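Local atomic coordinates of HAD superfamily hydrolase (Brucella suis biovar 1, PDB entry 6NQ4), a protein that is a hydrolase of the haloacid dehalogenase superfamily that probably acts as a phosphatase. Residues G146-G151 with P176-N181; M185-P190 with V269-Y274; A196-R201 with Y274-D279. All coordinates share one frame; numbering follows the deposited sequence.

Interaction 1: residues G146-G151 with P176-N181; sequences GVVCTG and PFICAN. With EDO (1,2-ethanediol), chain C.
The Phe177 ring leans obliquely against strand 146-149, meeting Val147 at one corner and Cys149 at another. Val147 CG1 touches the ring at CD2 (3.9 Å), while Cys149 CB comes closer, 3.4 Å from CZ of Phe177. Cys149 SG lies 5.0 Å from the centre of the Phe177 ring, an oblique sulfur-aromatic contact. The trans first torsion of Phe177 (chi1 -172°) brings the end of the ring closer to strand 146-149 than its CB; the ring also stacks with Tyr203, and Ala200 packs on it. Beneath these side chains two parallel strands run in register as an inner ladder of a five-stranded parallel sheet, between its middle strand 146-149 and strand 177-179, consistent with the cap domain of a haloacid dehalogenase. They belong to a beta-alpha-beta unit whose crossover contains helix 164-172. Four backbone bonds join them: Val147 N to Pro176 O, Ile178 N to Val147 O, Cys149 N to Ile178 O, and Ala180 N to Cys149 O, the last almost straight at 175°. Facing helix 104-114, Val148 and Ile178 lie side by side, CG2 of Val148 being 4.1 Å from CD1 of Ile178. A water accepts from Asn181 ND2 and donates to Thr150 O (2.7 Å). The same ND2 of Asn181 also donates to O2 of a bound ethanediol (3.0 Å), probably from the crystallisation liquor, while Asn181 OD1 accepts from Asp183 N.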
ATOM      1  N   GLY A 146      -8.982   8.967  19.552  1.00 21.52           N
ATOM      2  CA  GLY A 146      -8.029   8.779  18.478  1.00 20.31           C
ATOM      3  C   GLY A 146      -8.784   8.720  17.168  1.00 17.81           C
ATOM      4  O   GLY A 146     -10.010   8.523  17.136  1.00 18.87           O
ATOM      5  N   VAL A 147      -8.037   8.887  16.073  1.00 17.64           N
ATOM      6  CA  VAL A 147      -8.598   8.857  14.727  1.00 16.83           C
ATOM      7  C   VAL A 147      -7.927   7.738  13.944  1.00 16.18           C
ATOM      8  O   VAL A 147      -6.712   7.547  14.044  1.00 17.51           O
ATOM      9  CB  VAL A 147      -8.367  10.205  14.010  1.00 17.38           C
ATOM     10  CG1 VAL A 147      -8.911  10.143  12.599  1.00 19.80           C
ATOM     11  CG2 VAL A 147      -9.007  11.343  14.791  1.00 19.54           C
ATOM     12  N   VAL A 148      -8.712   7.006  13.154  1.00 15.63           N
ATOM     13  CA  VAL A 148      -8.175   6.075  12.164  1.00 15.71           C
ATOM     14  C   VAL A 148      -8.737   6.468  10.817  1.00 16.64           C
ATOM     15  O   VAL A 148      -9.962   6.545  10.645  1.00 16.69           O
ATOM     16  CB  VAL A 148      -8.514   4.617  12.501  1.00 15.33           C
ATOM     17  CG1 VAL A 148      -8.001   3.678  11.408  1.00 17.26           C
ATOM     18  CG2 VAL A 148      -7.902   4.232  13.856  1.00 17.21           C
ATOM     19  N   CYS A 149      -7.851   6.725   9.865  1.00 14.66           N
ATOM     20  CA  CYS A 149      -8.254   7.140   8.532  1.00 14.64           C
ATOM     21  C   CYS A 149      -7.867   6.048   7.550  1.00 14.88           C
ATOM     22  O   CYS A 149      -6.677   5.813   7.294  1.00 16.08           O
ATOM     23  CB  CYS A 149      -7.590   8.461   8.168  1.00 15.52           C
ATOM     24  SG  CYS A 149      -8.024   9.042   6.518  1.00 18.06           S
ATOM     25  N   THR A 150      -8.877   5.389   6.992  1.00 15.65           N
ATOM     26  CA  THR A 150      -8.658   4.411   5.933  1.00 14.69           C
ATOM     27  C   THR A 150      -8.830   5.011   4.547  1.00 15.37           C
ATOM     28  O   THR A 150      -8.360   4.415   3.578  1.00 16.59           O
ATOM     29  CB  THR A 150      -9.641   3.244   6.070  1.00 15.59           C
ATOM     30  OG1 THR A 150     -10.983   3.748   5.998  1.00 16.99           O
ATOM     31  CG2 THR A 150      -9.429   2.501   7.383  1.00 17.18           C
ATOM     32  N   GLY A 151      -9.463   6.179   4.433  1.00 15.62           N
ATOM     33  CA  GLY A 151      -9.734   6.787   3.140  1.00 16.62           C
ATOM     34  C   GLY A 151     -10.739   7.910   3.306  1.00 16.02           C
ATOM     35  O   GLY A 151     -11.023   8.340   4.419  1.00 17.65           O
ATOM     36  N   PRO A 176      -4.384  11.746  18.053  1.00 19.35           N
ATOM     37  CA  PRO A 176      -3.473  11.023  17.167  1.00 18.66           C
ATOM     38  C   PRO A 176      -4.246  10.489  15.972  1.00 18.61           C
ATOM     39  O   PRO A 176      -5.421  10.118  16.079  1.00 21.13           O
ATOM     40  CB  PRO A 176      -2.953   9.881  18.048  1.00 21.12           C
ATOM     41  CG  PRO A 176      -4.036   9.651  19.046  1.00 21.62           C
ATOM     42  CD  PRO A 176      -4.692  10.993  19.286  1.00 19.11           C
ATOM     43  N   PHE A 177      -3.575  10.461  14.823  1.00 17.31           N
ATOM     44  CA  PHE A 177      -4.203  10.165  13.532  1.00 15.09           C
ATOM     45  C   PHE A 177      -3.475   8.979  12.910  1.00 16.57           C
ATOM     46  O   PHE A 177      -2.362   9.133  12.405  1.00 18.17           O
ATOM     47  CB  PHE A 177      -4.070  11.411  12.651  1.00 17.70           C
ATOM     48  CG  PHE A 177      -4.825  11.385  11.331  1.00 18.24           C
ATOM     49  CD1 PHE A 177      -4.340  10.688  10.226  1.00 19.92           C
ATOM     50  CD2 PHE A 177      -5.961  12.170  11.168  1.00 19.77           C
ATOM     51  CE1 PHE A 177      -5.007  10.735   8.993  1.00 21.17           C
ATOM     52  CE2 PHE A 177      -6.634  12.217   9.949  1.00 21.77           C
ATOM     53  CZ  PHE A 177      -6.156  11.498   8.863  1.00 21.13           C
ATOM     54  N   ILE A 178      -4.085   7.795  12.945  1.00 15.48           N
ATOM     55  CA  ILE A 178      -3.514   6.614  12.296  1.00 14.48           C
ATOM     56  C   ILE A 178      -3.936   6.630  10.829  1.00 15.88           C
ATOM     57  O   ILE A 178      -5.131   6.717  10.518  1.00 16.99           O
ATOM     58  CB  ILE A 178      -3.982   5.322  12.982  1.00 15.33           C
ATOM     59  CG1 ILE A 178      -3.410   5.224  14.385  1.00 16.07           C
ATOM     60  CG2 ILE A 178      -3.575   4.108  12.190  1.00 16.76           C
ATOM     61  CD1 ILE A 178      -4.044   4.120  15.216  1.00 16.14           C
ATOM     62  N   CYS A 179      -2.959   6.571   9.923  1.00 14.84           N
ATOM     63  CA  CYS A 179      -3.220   6.546   8.488  1.00 15.79           C
ATOM     64  C   CYS A 179      -3.028   5.118   8.001  1.00 15.39           C
ATOM     65  O   CYS A 179      -1.906   4.593   8.054  1.00 17.04           O
ATOM     66  CB  CYS A 179      -2.253   7.474   7.750  1.00 17.16           C
ATOM     67  SG  CYS A 179      -2.397   7.376   5.940  1.00 18.66           S
ATOM     68  N   ALA A 180      -4.107   4.501   7.503  1.00 14.29           N
ATOM     69  CA  ALA A 180      -4.045   3.106   7.062  1.00 14.48           C
ATOM     70  C   ALA A 180      -3.582   2.934   5.617  1.00 14.98           C
ATOM     71  O   ALA A 180      -3.401   1.792   5.172  1.00 16.21           O
ATOM     72  CB  ALA A 180      -5.402   2.408   7.245  1.00 16.79           C
ATOM     73  N   ASN A 181      -3.391   4.024   4.867  1.00 14.92           N
ATOM     74  CA  ASN A 181      -2.936   3.940   3.479  1.00 14.84           C
ATOM     75  C   ASN A 181      -2.106   5.181   3.183  1.00 14.80           C
ATOM     76  O   ASN A 181      -2.660   6.260   2.929  1.00 16.05           O
ATOM     77  CB  ASN A 181      -4.117   3.840   2.518  1.00 14.98           C
ATOM     78  CG  ASN A 181      -3.692   3.887   1.070  1.00 15.45           C
ATOM     79  OD1 ASN A 181      -2.489   3.887   0.757  1.00 16.21           O
ATOM     80  ND2 ASN A 181      -4.678   3.925   0.163  1.00 16.85           N
TER
HETATM   81  C1  EDO C 301      -5.415   0.983  -2.888  1.00 26.14           C
HETATM   82  O1  EDO C 301      -6.538   1.526  -2.176  1.00 30.25           O
HETATM   83  C2  EDO C 301      -4.128   1.613  -2.364  1.00 23.76           C
HETATM   84  O2  EDO C 301      -4.092   3.039  -2.610  1.00 19.49           O
HETATM   85  O   HOH W   1      -7.144   5.170   1.291  1.00 17.09           O

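Interaction 2: residues M185-P190 with V269-Y274; sequences MVERGP and VHAADY
At the start of strand 185-188, Met185 sets its CB 3.6 Å from the carbonyl O of Ala271, and its chain then crosses the base of the Tyr274 side chain at a slant. CG and SD of Met185 each lie 4.0 Å from CB of Tyr274. The sulfur stands 5.0 Å from the ring centre of Tyr274, 47° off the ring normal, an oblique Met-aromatic contact. A bend at chi3 (85°) carries CE away from the ring, and Leu192 of the adjoining strand touches both side chains. Strand 185-188 is one arm of a two-stranded antiparallel hairpin with strand 191-194; its partner here is a short 3-10 turn, residues 271-273, in the loop that follows strand 261-265 of the large parallel sheet. Ala271 is the small residue at the junction: its CB fits against the hairpin backbone, 3.6 Å from CA of Val186. Glu187 slides past Val269, just ahead of the turn, in the opposite direction; its kink at chi2 (-93°) sets OE2 3.5 Å from CB of Val269. A water bridges the two segments, donating to OE2 of Glu187 (2.6 Å) and accepting from the backbone N of Ala271 (3.1 Å). At the turn, Asp273 N donates to His270 O, while Asp273 anchors the backbone N atoms of Val248 and Leu249 through its carboxylate.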
ATOM      1  N   MET A 185      -2.765   9.363  -3.930  1.00 16.92           N
ATOM      2  CA  MET A 185      -3.808   9.006  -4.889  1.00 16.95           C
ATOM      3  C   MET A 185      -3.585   7.570  -5.316  1.00 17.13           C
ATOM      4  O   MET A 185      -2.517   6.991  -5.091  1.00 17.42           O
ATOM      5  CB  MET A 185      -3.802   9.891  -6.153  1.00 19.78           C
ATOM      6  CG  MET A 185      -3.896  11.378  -5.853  1.00 20.80           C
ATOM      7  SD  MET A 185      -4.415  12.356  -7.283  1.00 24.62           S
ATOM      8  CE  MET A 185      -6.206  12.184  -7.107  1.00 26.27           C
ATOM      9  N   VAL A 186      -4.614   7.000  -5.937  1.00 15.92           N
ATOM     10  CA  VAL A 186      -4.537   5.678  -6.546  1.00 16.05           C
ATOM     11  C   VAL A 186      -5.351   5.705  -7.826  1.00 16.28           C
ATOM     12  O   VAL A 186      -6.301   6.482  -7.968  1.00 17.04           O
ATOM     13  CB  VAL A 186      -5.060   4.576  -5.580  1.00 17.66           C
ATOM     14  CG1 VAL A 186      -6.565   4.692  -5.372  1.00 19.67           C
ATOM     15  CG2 VAL A 186      -4.678   3.160  -6.050  1.00 18.82           C
ATOM     16  N   GLU A 187      -4.978   4.861  -8.767  1.00 16.56           N
ATOM     17  CA  GLU A 187      -5.797   4.737  -9.958  1.00 17.64           C
ATOM     18  C   GLU A 187      -7.019   3.867  -9.681  1.00 17.56           C
ATOM     19  O   GLU A 187      -7.014   2.981  -8.808  1.00 19.03           O
ATOM     20  CB  GLU A 187      -4.988   4.174 -11.123  1.00 21.58           C
ATOM     21  CG  GLU A 187      -4.397   2.808 -10.841  1.00 23.92           C
ATOM     22  CD  GLU A 187      -2.992   2.910 -10.291  1.00 24.99           C
ATOM     23  OE1 GLU A 187      -2.833   2.918  -9.037  1.00 21.39           O
ATOM     24  OE2 GLU A 187      -2.050   3.006 -11.131  1.00 25.77           O
ATOM     25  N   ARG A 188      -8.078   4.143 -10.409  1.00 17.54           N
ATOM     26  CA  ARG A 188      -9.269   3.297 -10.423  1.00 17.51           C
ATOM     27  C   ARG A 188      -9.748   3.317 -11.867  1.00 17.79           C
ATOM     28  O   ARG A 188     -10.416   4.267 -12.297  1.00 19.00           O
ATOM     29  CB  ARG A 188     -10.339   3.799  -9.461  1.00 19.10           C
ATOM     30  CG  ARG A 188     -11.441   2.752  -9.225  1.00 20.78           C
ATOM     31  CD  ARG A 188     -12.396   3.218  -8.124  1.00 22.38           C
ATOM     32  NE  ARG A 188     -11.746   3.189  -6.819  1.00 23.35           N
ATOM     33  CZ  ARG A 188     -12.147   3.901  -5.770  1.00 24.82           C
ATOM     34  NH1 ARG A 188     -13.202   4.691  -5.872  1.00 25.34           N
ATOM     35  NH2 ARG A 188     -11.492   3.819  -4.623  1.00 25.98           N
ATOM     36  N   GLY A 189      -9.338   2.308 -12.630  1.00 18.54           N
ATOM     37  CA  GLY A 189      -9.489   2.364 -14.060  1.00 19.82           C
ATOM     38  C   GLY A 189      -8.836   3.634 -14.562  1.00 20.59           C
ATOM     39  O   GLY A 189      -7.685   3.931 -14.226  1.00 21.13           O
ATOM     40  N   PRO A 190      -9.586   4.443 -15.320  1.00 22.51           N
ATOM     41  CA  PRO A 190      -9.028   5.678 -15.881  1.00 22.95           C
ATOM     42  C   PRO A 190      -8.963   6.834 -14.901  1.00 21.76           C
ATOM     43  O   PRO A 190      -8.382   7.869 -15.250  1.00 24.95           O
ATOM     44  CB  PRO A 190     -10.022   6.012 -17.006  1.00 24.38           C
ATOM     45  CG  PRO A 190     -11.336   5.536 -16.442  1.00 24.98           C
ATOM     46  CD  PRO A 190     -10.981   4.230 -15.743  1.00 24.28           C
ATOM     47  N   VAL A 269       1.342   4.595 -13.679  1.00 20.31           N
ATOM     48  CA  VAL A 269       0.745   5.895 -13.401  1.00 19.94           C
ATOM     49  C   VAL A 269       1.553   6.641 -12.350  1.00 19.64           C
ATOM     50  O   VAL A 269       1.597   7.879 -12.350  1.00 22.08           O
ATOM     51  CB  VAL A 269      -0.727   5.726 -12.972  1.00 18.69           C
ATOM     52  CG1 VAL A 269      -1.335   7.058 -12.567  1.00 20.40           C
ATOM     53  CG2 VAL A 269      -1.535   5.069 -14.084  1.00 19.59           C
ATOM     54  N   HIS A 270       2.203   5.921 -11.437  1.00 21.31           N
ATOM     55  CA  HIS A 270       2.867   6.556 -10.299  1.00 20.99           C
ATOM     56  C   HIS A 270       1.871   7.341  -9.451  1.00 21.36           C
ATOM     57  O   HIS A 270       2.197   8.413  -8.937  1.00 22.11           O
ATOM     58  CB  HIS A 270       4.058   7.433 -10.713  1.00 22.42           C
ATOM     59  CG  HIS A 270       4.857   6.877 -11.845  1.00 23.99           C
ATOM     60  ND1 HIS A 270       5.489   5.654 -11.787  1.00 25.22           N
ATOM     61  CD2 HIS A 270       5.136   7.388 -13.067  1.00 25.19           C
ATOM     62  CE1 HIS A 270       6.115   5.428 -12.930  1.00 25.59           C
ATOM     63  NE2 HIS A 270       5.919   6.470 -13.722  1.00 26.43           N
ATOM     64  N   ALA A 271       0.657   6.780  -9.289  1.00 20.28           N
ATOM     65  CA  ALA A 271      -0.407   7.486  -8.576  1.00 21.40           C
ATOM     66  C   ALA A 271       0.018   7.873  -7.164  1.00 22.00           C
ATOM     67  O   ALA A 271      -0.353   8.942  -6.668  1.00 22.66           O
ATOM     68  CB  ALA A 271      -1.685   6.644  -8.557  1.00 19.81           C
ATOM     69  N   ALA A 272       0.784   7.010  -6.486  1.00 22.00           N
ATOM     70  CA  ALA A 272       1.202   7.319  -5.125  1.00 24.33           C
ATOM     71  C   ALA A 272       2.129   8.524  -5.046  1.00 27.86           C
ATOM     72  O   ALA A 272       2.301   9.087  -3.957  1.00 31.98           O
ATOM     73  CB  ALA A 272       1.891   6.103  -4.488  1.00 22.94           C
ATOM     74  N   ASP A 273       2.723   8.939  -6.167  1.00 28.02           N
ATOM     75  CA  ASP A 273       3.653  10.064  -6.215  1.00 29.94           C
ATOM     76  C   ASP A 273       2.978  11.387  -6.567  1.00 31.38           C
ATOM     77  O   ASP A 273       3.668  12.409  -6.645  1.00 31.86           O
ATOM     78  CB  ASP A 273       4.748   9.799  -7.257  1.00 30.94           C
ATOM     79  CG  ASP A 273       5.684   8.673  -6.867  1.00 32.18           C
ATOM     80  OD1 ASP A 273       5.953   8.500  -5.654  1.00 34.07           O
ATOM     81  OD2 ASP A 273       6.170   7.974  -7.782  1.00 31.82           O
ATOM     82  N   TYR A 274       1.668  11.389  -6.811  1.00 31.24           N
ATOM     83  CA  TYR A 274       0.950  12.631  -7.077  1.00 32.94           C
ATOM     84  C   TYR A 274       0.870  13.475  -5.807  1.00 33.58           C
ATOM     85  O   TYR A 274       0.869  12.958  -4.687  1.00 34.89           O
ATOM     86  CB  TYR A 274      -0.458  12.337  -7.615  1.00 35.59           C
ATOM     87  CG  TYR A 274      -0.525  12.115  -9.119  1.00 37.08           C
ATOM     88  CD1 TYR A 274       0.030  10.981  -9.708  1.00 37.75           C
ATOM     89  CD2 TYR A 274      -1.170  13.035  -9.952  1.00 38.09           C
ATOM     90  CE1 TYR A 274      -0.036  10.775 -11.084  1.00 39.24           C
ATOM     91  CE2 TYR A 274      -1.234  12.842 -11.333  1.00 40.36           C
ATOM     92  CZ  TYR A 274      -0.670  11.707 -11.890  1.00 41.06           C
ATOM     93  OH  TYR A 274      -0.728  11.498 -13.251  1.00 42.09           O
TER
HETATM   94  O   HOH W   2       0.093   3.844  -9.909  1.00 19.00           O

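Interaction 3: residues A196-R201 with Y274-D279; sequences AGALAR and YAVNGD
Arg201 and Ala198 of helix 196-205 meet Val276 in a type I beta turn that runs from Ala275 to Gly278. The turn belongs to the long loop between strands 261-265 and 298-300 of the six-stranded parallel sheet, whereas the helix packs on the smaller, five-stranded sheet, where Ala196, Leu199 and Ala200 touch strands 146-149 and 177-179. The contact is therefore a surface bridge between the two sheet-bearing parts of the fold.

Its apolar share falls to one methyl group. With CG1 of Val276 trans to the backbone N (chi1 176°), CG2 is left opposite the carbonyl carbon and is the branch that reaches the helix. It lies 3.7 Å from CD of Arg201 and, less closely, 4.4 Å from CB of Ala198. The side chains of Arg201 and Val276 slide by in opposite directions, so CD of Arg201 passes beside CG2 of Val276 instead of meeting it end-on. Further out, a bend at chi3 (-67°) turns the guanidinium toward the start of the turn, where NH1 of Arg201 comes 4.2 Å from CA of Ala275. Ile184 also touches the arginine side chain.

The polar link across the contact runs through water. A single water molecule accepts from Arg201 NH1 and from the backbone N of Val276, lying at the edge of the guanidinium and in its plane.

The turn itself is held by its own bonds. Gly278 N donates to Ala275 O, closing the turn, and Ala275 N donates to Asp279 O across its base. Asn277 forms an Asx turn: its OD1 accepts from Asp279 N at 3.1 Å, with the donor standing above the carbonyl plane.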
ATOM      1  N   ALA A 196      -6.213   7.928   1.800  1.00 15.91           N
ATOM      2  CA  ALA A 196      -6.019   8.354   3.182  1.00 15.85           C
ATOM      3  C   ALA A 196      -4.759   9.189   3.346  1.00 15.70           C
ATOM      4  O   ALA A 196      -4.724  10.098   4.182  1.00 17.15           O
ATOM      5  CB  ALA A 196      -5.933   7.132   4.089  1.00 15.88           C
ATOM      6  N   GLY A 197      -3.704   8.877   2.583  1.00 16.01           N
ATOM      7  CA  GLY A 197      -2.451   9.596   2.719  1.00 16.93           C
ATOM      8  C   GLY A 197      -2.582  11.075   2.421  1.00 16.40           C
ATOM      9  O   GLY A 197      -1.830  11.894   2.963  1.00 17.27           O
ATOM     10  N   ALA A 198      -3.506  11.442   1.527  1.00 16.42           N
ATOM     11  CA  ALA A 198      -3.739  12.859   1.270  1.00 17.37           C
ATOM     12  C   ALA A 198      -4.250  13.559   2.521  1.00 16.83           C
ATOM     13  O   ALA A 198      -3.840  14.688   2.824  1.00 18.08           O
ATOM     14  CB  ALA A 198      -4.753  12.992   0.142  1.00 18.22           C
ATOM     15  N   LEU A 199      -5.144  12.904   3.266  1.00 15.83           N
ATOM     16  CA  LEU A 199      -5.652  13.487   4.505  1.00 15.90           C
ATOM     17  C   LEU A 199      -4.590  13.477   5.597  1.00 16.19           C
ATOM     18  O   LEU A 199      -4.465  14.444   6.352  1.00 16.46           O
ATOM     19  CB  LEU A 199      -6.910  12.747   4.957  1.00 16.05           C
ATOM     20  CG  LEU A 199      -8.076  12.732   3.973  1.00 17.06           C
ATOM     21  CD1 LEU A 199      -9.324  12.092   4.605  1.00 18.93           C
ATOM     22  CD2 LEU A 199      -8.410  14.124   3.461  1.00 19.91           C
ATOM     23  N   ALA A 200      -3.771  12.419   5.655  1.00 16.02           N
ATOM     24  CA  ALA A 200      -2.659  12.393   6.601  1.00 17.24           C
ATOM     25  C   ALA A 200      -1.671  13.515   6.320  1.00 17.20           C
ATOM     26  O   ALA A 200      -1.169  14.147   7.252  1.00 17.97           O
ATOM     27  CB  ALA A 200      -1.956  11.039   6.544  1.00 17.70           C
ATOM     28  N   ARG A 201      -1.387  13.786   5.036  1.00 17.62           N
ATOM     29  CA  ARG A 201      -0.445  14.850   4.705  1.00 19.89           C
ATOM     30  C   ARG A 201      -0.982  16.193   5.167  1.00 19.47           C
ATOM     31  O   ARG A 201      -0.241  17.009   5.734  1.00 20.84           O
ATOM     32  CB  ARG A 201      -0.173  14.876   3.196  1.00 23.37           C
ATOM     33  CG  ARG A 201       0.858  15.944   2.801  1.00 26.78           C
ATOM     34  CD  ARG A 201       1.328  15.789   1.371  1.00 31.63           C
ATOM     35  NE  ARG A 201       2.116  14.575   1.152  1.00 35.64           N
ATOM     36  CZ  ARG A 201       2.584  14.204  -0.039  1.00 38.51           C
ATOM     37  NH1 ARG A 201       2.335  14.954  -1.104  1.00 39.88           N
ATOM     38  NH2 ARG A 201       3.291  13.090  -0.173  1.00 39.94           N
ATOM     39  N   TYR A 274       1.668  11.389  -6.811  1.00 31.24           N
ATOM     40  CA  TYR A 274       0.950  12.631  -7.077  1.00 32.94           C
ATOM     41  C   TYR A 274       0.870  13.475  -5.807  1.00 33.58           C
ATOM     42  O   TYR A 274       0.869  12.958  -4.687  1.00 34.89           O
ATOM     43  CB  TYR A 274      -0.458  12.337  -7.615  1.00 35.59           C
ATOM     44  CG  TYR A 274      -0.525  12.115  -9.119  1.00 37.08           C
ATOM     45  CD1 TYR A 274       0.030  10.981  -9.708  1.00 37.75           C
ATOM     46  CD2 TYR A 274      -1.170  13.035  -9.952  1.00 38.09           C
ATOM     47  CE1 TYR A 274      -0.036  10.775 -11.084  1.00 39.24           C
ATOM     48  CE2 TYR A 274      -1.234  12.842 -11.333  1.00 40.36           C
ATOM     49  CZ  TYR A 274      -0.670  11.707 -11.890  1.00 41.06           C
ATOM     50  OH  TYR A 274      -0.728  11.498 -13.251  1.00 42.09           O
ATOM     51  N   ALA A 275       0.836  14.788  -5.985  1.00 34.12           N
ATOM     52  CA  ALA A 275       0.740  15.716  -4.868  1.00 34.99           C
ATOM     53  C   ALA A 275      -0.728  16.003  -4.534  1.00 36.16           C
ATOM     54  O   ALA A 275      -1.642  15.671  -5.291  1.00 36.58           O
ATOM     55  CB  ALA A 275       1.486  17.012  -5.195  1.00 35.60           C
ATOM     56  N   VAL A 276      -0.944  16.641  -3.378  1.00 37.08           N
ATOM     57  CA  VAL A 276      -2.291  16.986  -2.924  1.00 39.31           C
ATOM     58  C   VAL A 276      -2.973  18.027  -3.806  1.00 40.66           C
ATOM     59  O   VAL A 276      -4.195  18.202  -3.721  1.00 41.67           O
ATOM     60  CB  VAL A 276      -2.263  17.333  -1.415  1.00 40.08           C
ATOM     61  CG1 VAL A 276      -3.630  17.805  -0.911  1.00 41.79           C
ATOM     62  CG2 VAL A 276      -1.807  16.124  -0.617  1.00 39.12           C
ATOM     63  N   ASN A 277      -2.234  18.704  -4.680  1.00 40.61           N
ATOM     64  CA  ASN A 277      -2.858  19.555  -5.686  1.00 41.08           C
ATOM     65  C   ASN A 277      -3.150  18.818  -6.988  1.00 39.34           C
ATOM     66  O   ASN A 277      -3.586  19.444  -7.958  1.00 39.04           O
ATOM     67  CB  ASN A 277      -2.014  20.808  -5.943  1.00 42.64           C
ATOM     68  CG  ASN A 277      -0.714  20.505  -6.658  1.00 44.30           C
ATOM     69  OD1 ASN A 277      -0.287  19.350  -6.746  1.00 44.38           O
ATOM     70  ND2 ASN A 277      -0.071  21.551  -7.174  1.00 46.01           N
ATOM     71  N   GLY A 278      -2.914  17.510  -7.036  1.00 37.59           N
ATOM     72  CA  GLY A 278      -3.177  16.737  -8.229  1.00 36.70           C
ATOM     73  C   GLY A 278      -2.080  16.747  -9.271  1.00 37.83           C
ATOM     74  O   GLY A 278      -2.293  16.214 -10.370  1.00 37.16           O
ATOM     75  N   ASP A 279      -0.921  17.333  -8.969  1.00 38.35           N
ATOM     76  CA  ASP A 279       0.210  17.377  -9.885  1.00 39.48           C
ATOM     77  C   ASP A 279       1.167  16.221  -9.621  1.00 36.81           C
ATOM     78  O   ASP A 279       1.376  15.819  -8.471  1.00 36.16           O
ATOM     79  CB  ASP A 279       0.987  18.681  -9.702  1.00 43.24           C
ATOM     80  CG  ASP A 279       0.418  19.833 -10.517  1.00 48.34           C
ATOM     81  OD1 ASP A 279      -0.550  19.635 -11.281  1.00 49.71           O
ATOM     82  OD2 ASP A 279       0.959  20.949 -10.388  1.00 51.20           O
TER
HETATM   83  O   HOH W   3       1.163  17.353  -1.468  1.00 38.51           O

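Interaction 1 closes along the chain before either of the others opens, whereas interactions 2 and 3 alternate their segments and share Tyr274. Centres of interactions 2 and 3 lie about 11 Å apart; those of 1 and 3, about 14 Å, and of 1 and 2, about 20 Å. Interaction 1 lies within the five-stranded sheet, and helix 196-205 of interaction 3 rests on that sheet, with Ala196 CB packing against Cys149, Thr150 and Asn181. The hairpin of interaction 2 immediately precedes this helix. One continuous loop, 269-279, thus touches first the hairpin and then the helix, joining what is probably the cap domain to the Rossmann-like core that carries the sodium site.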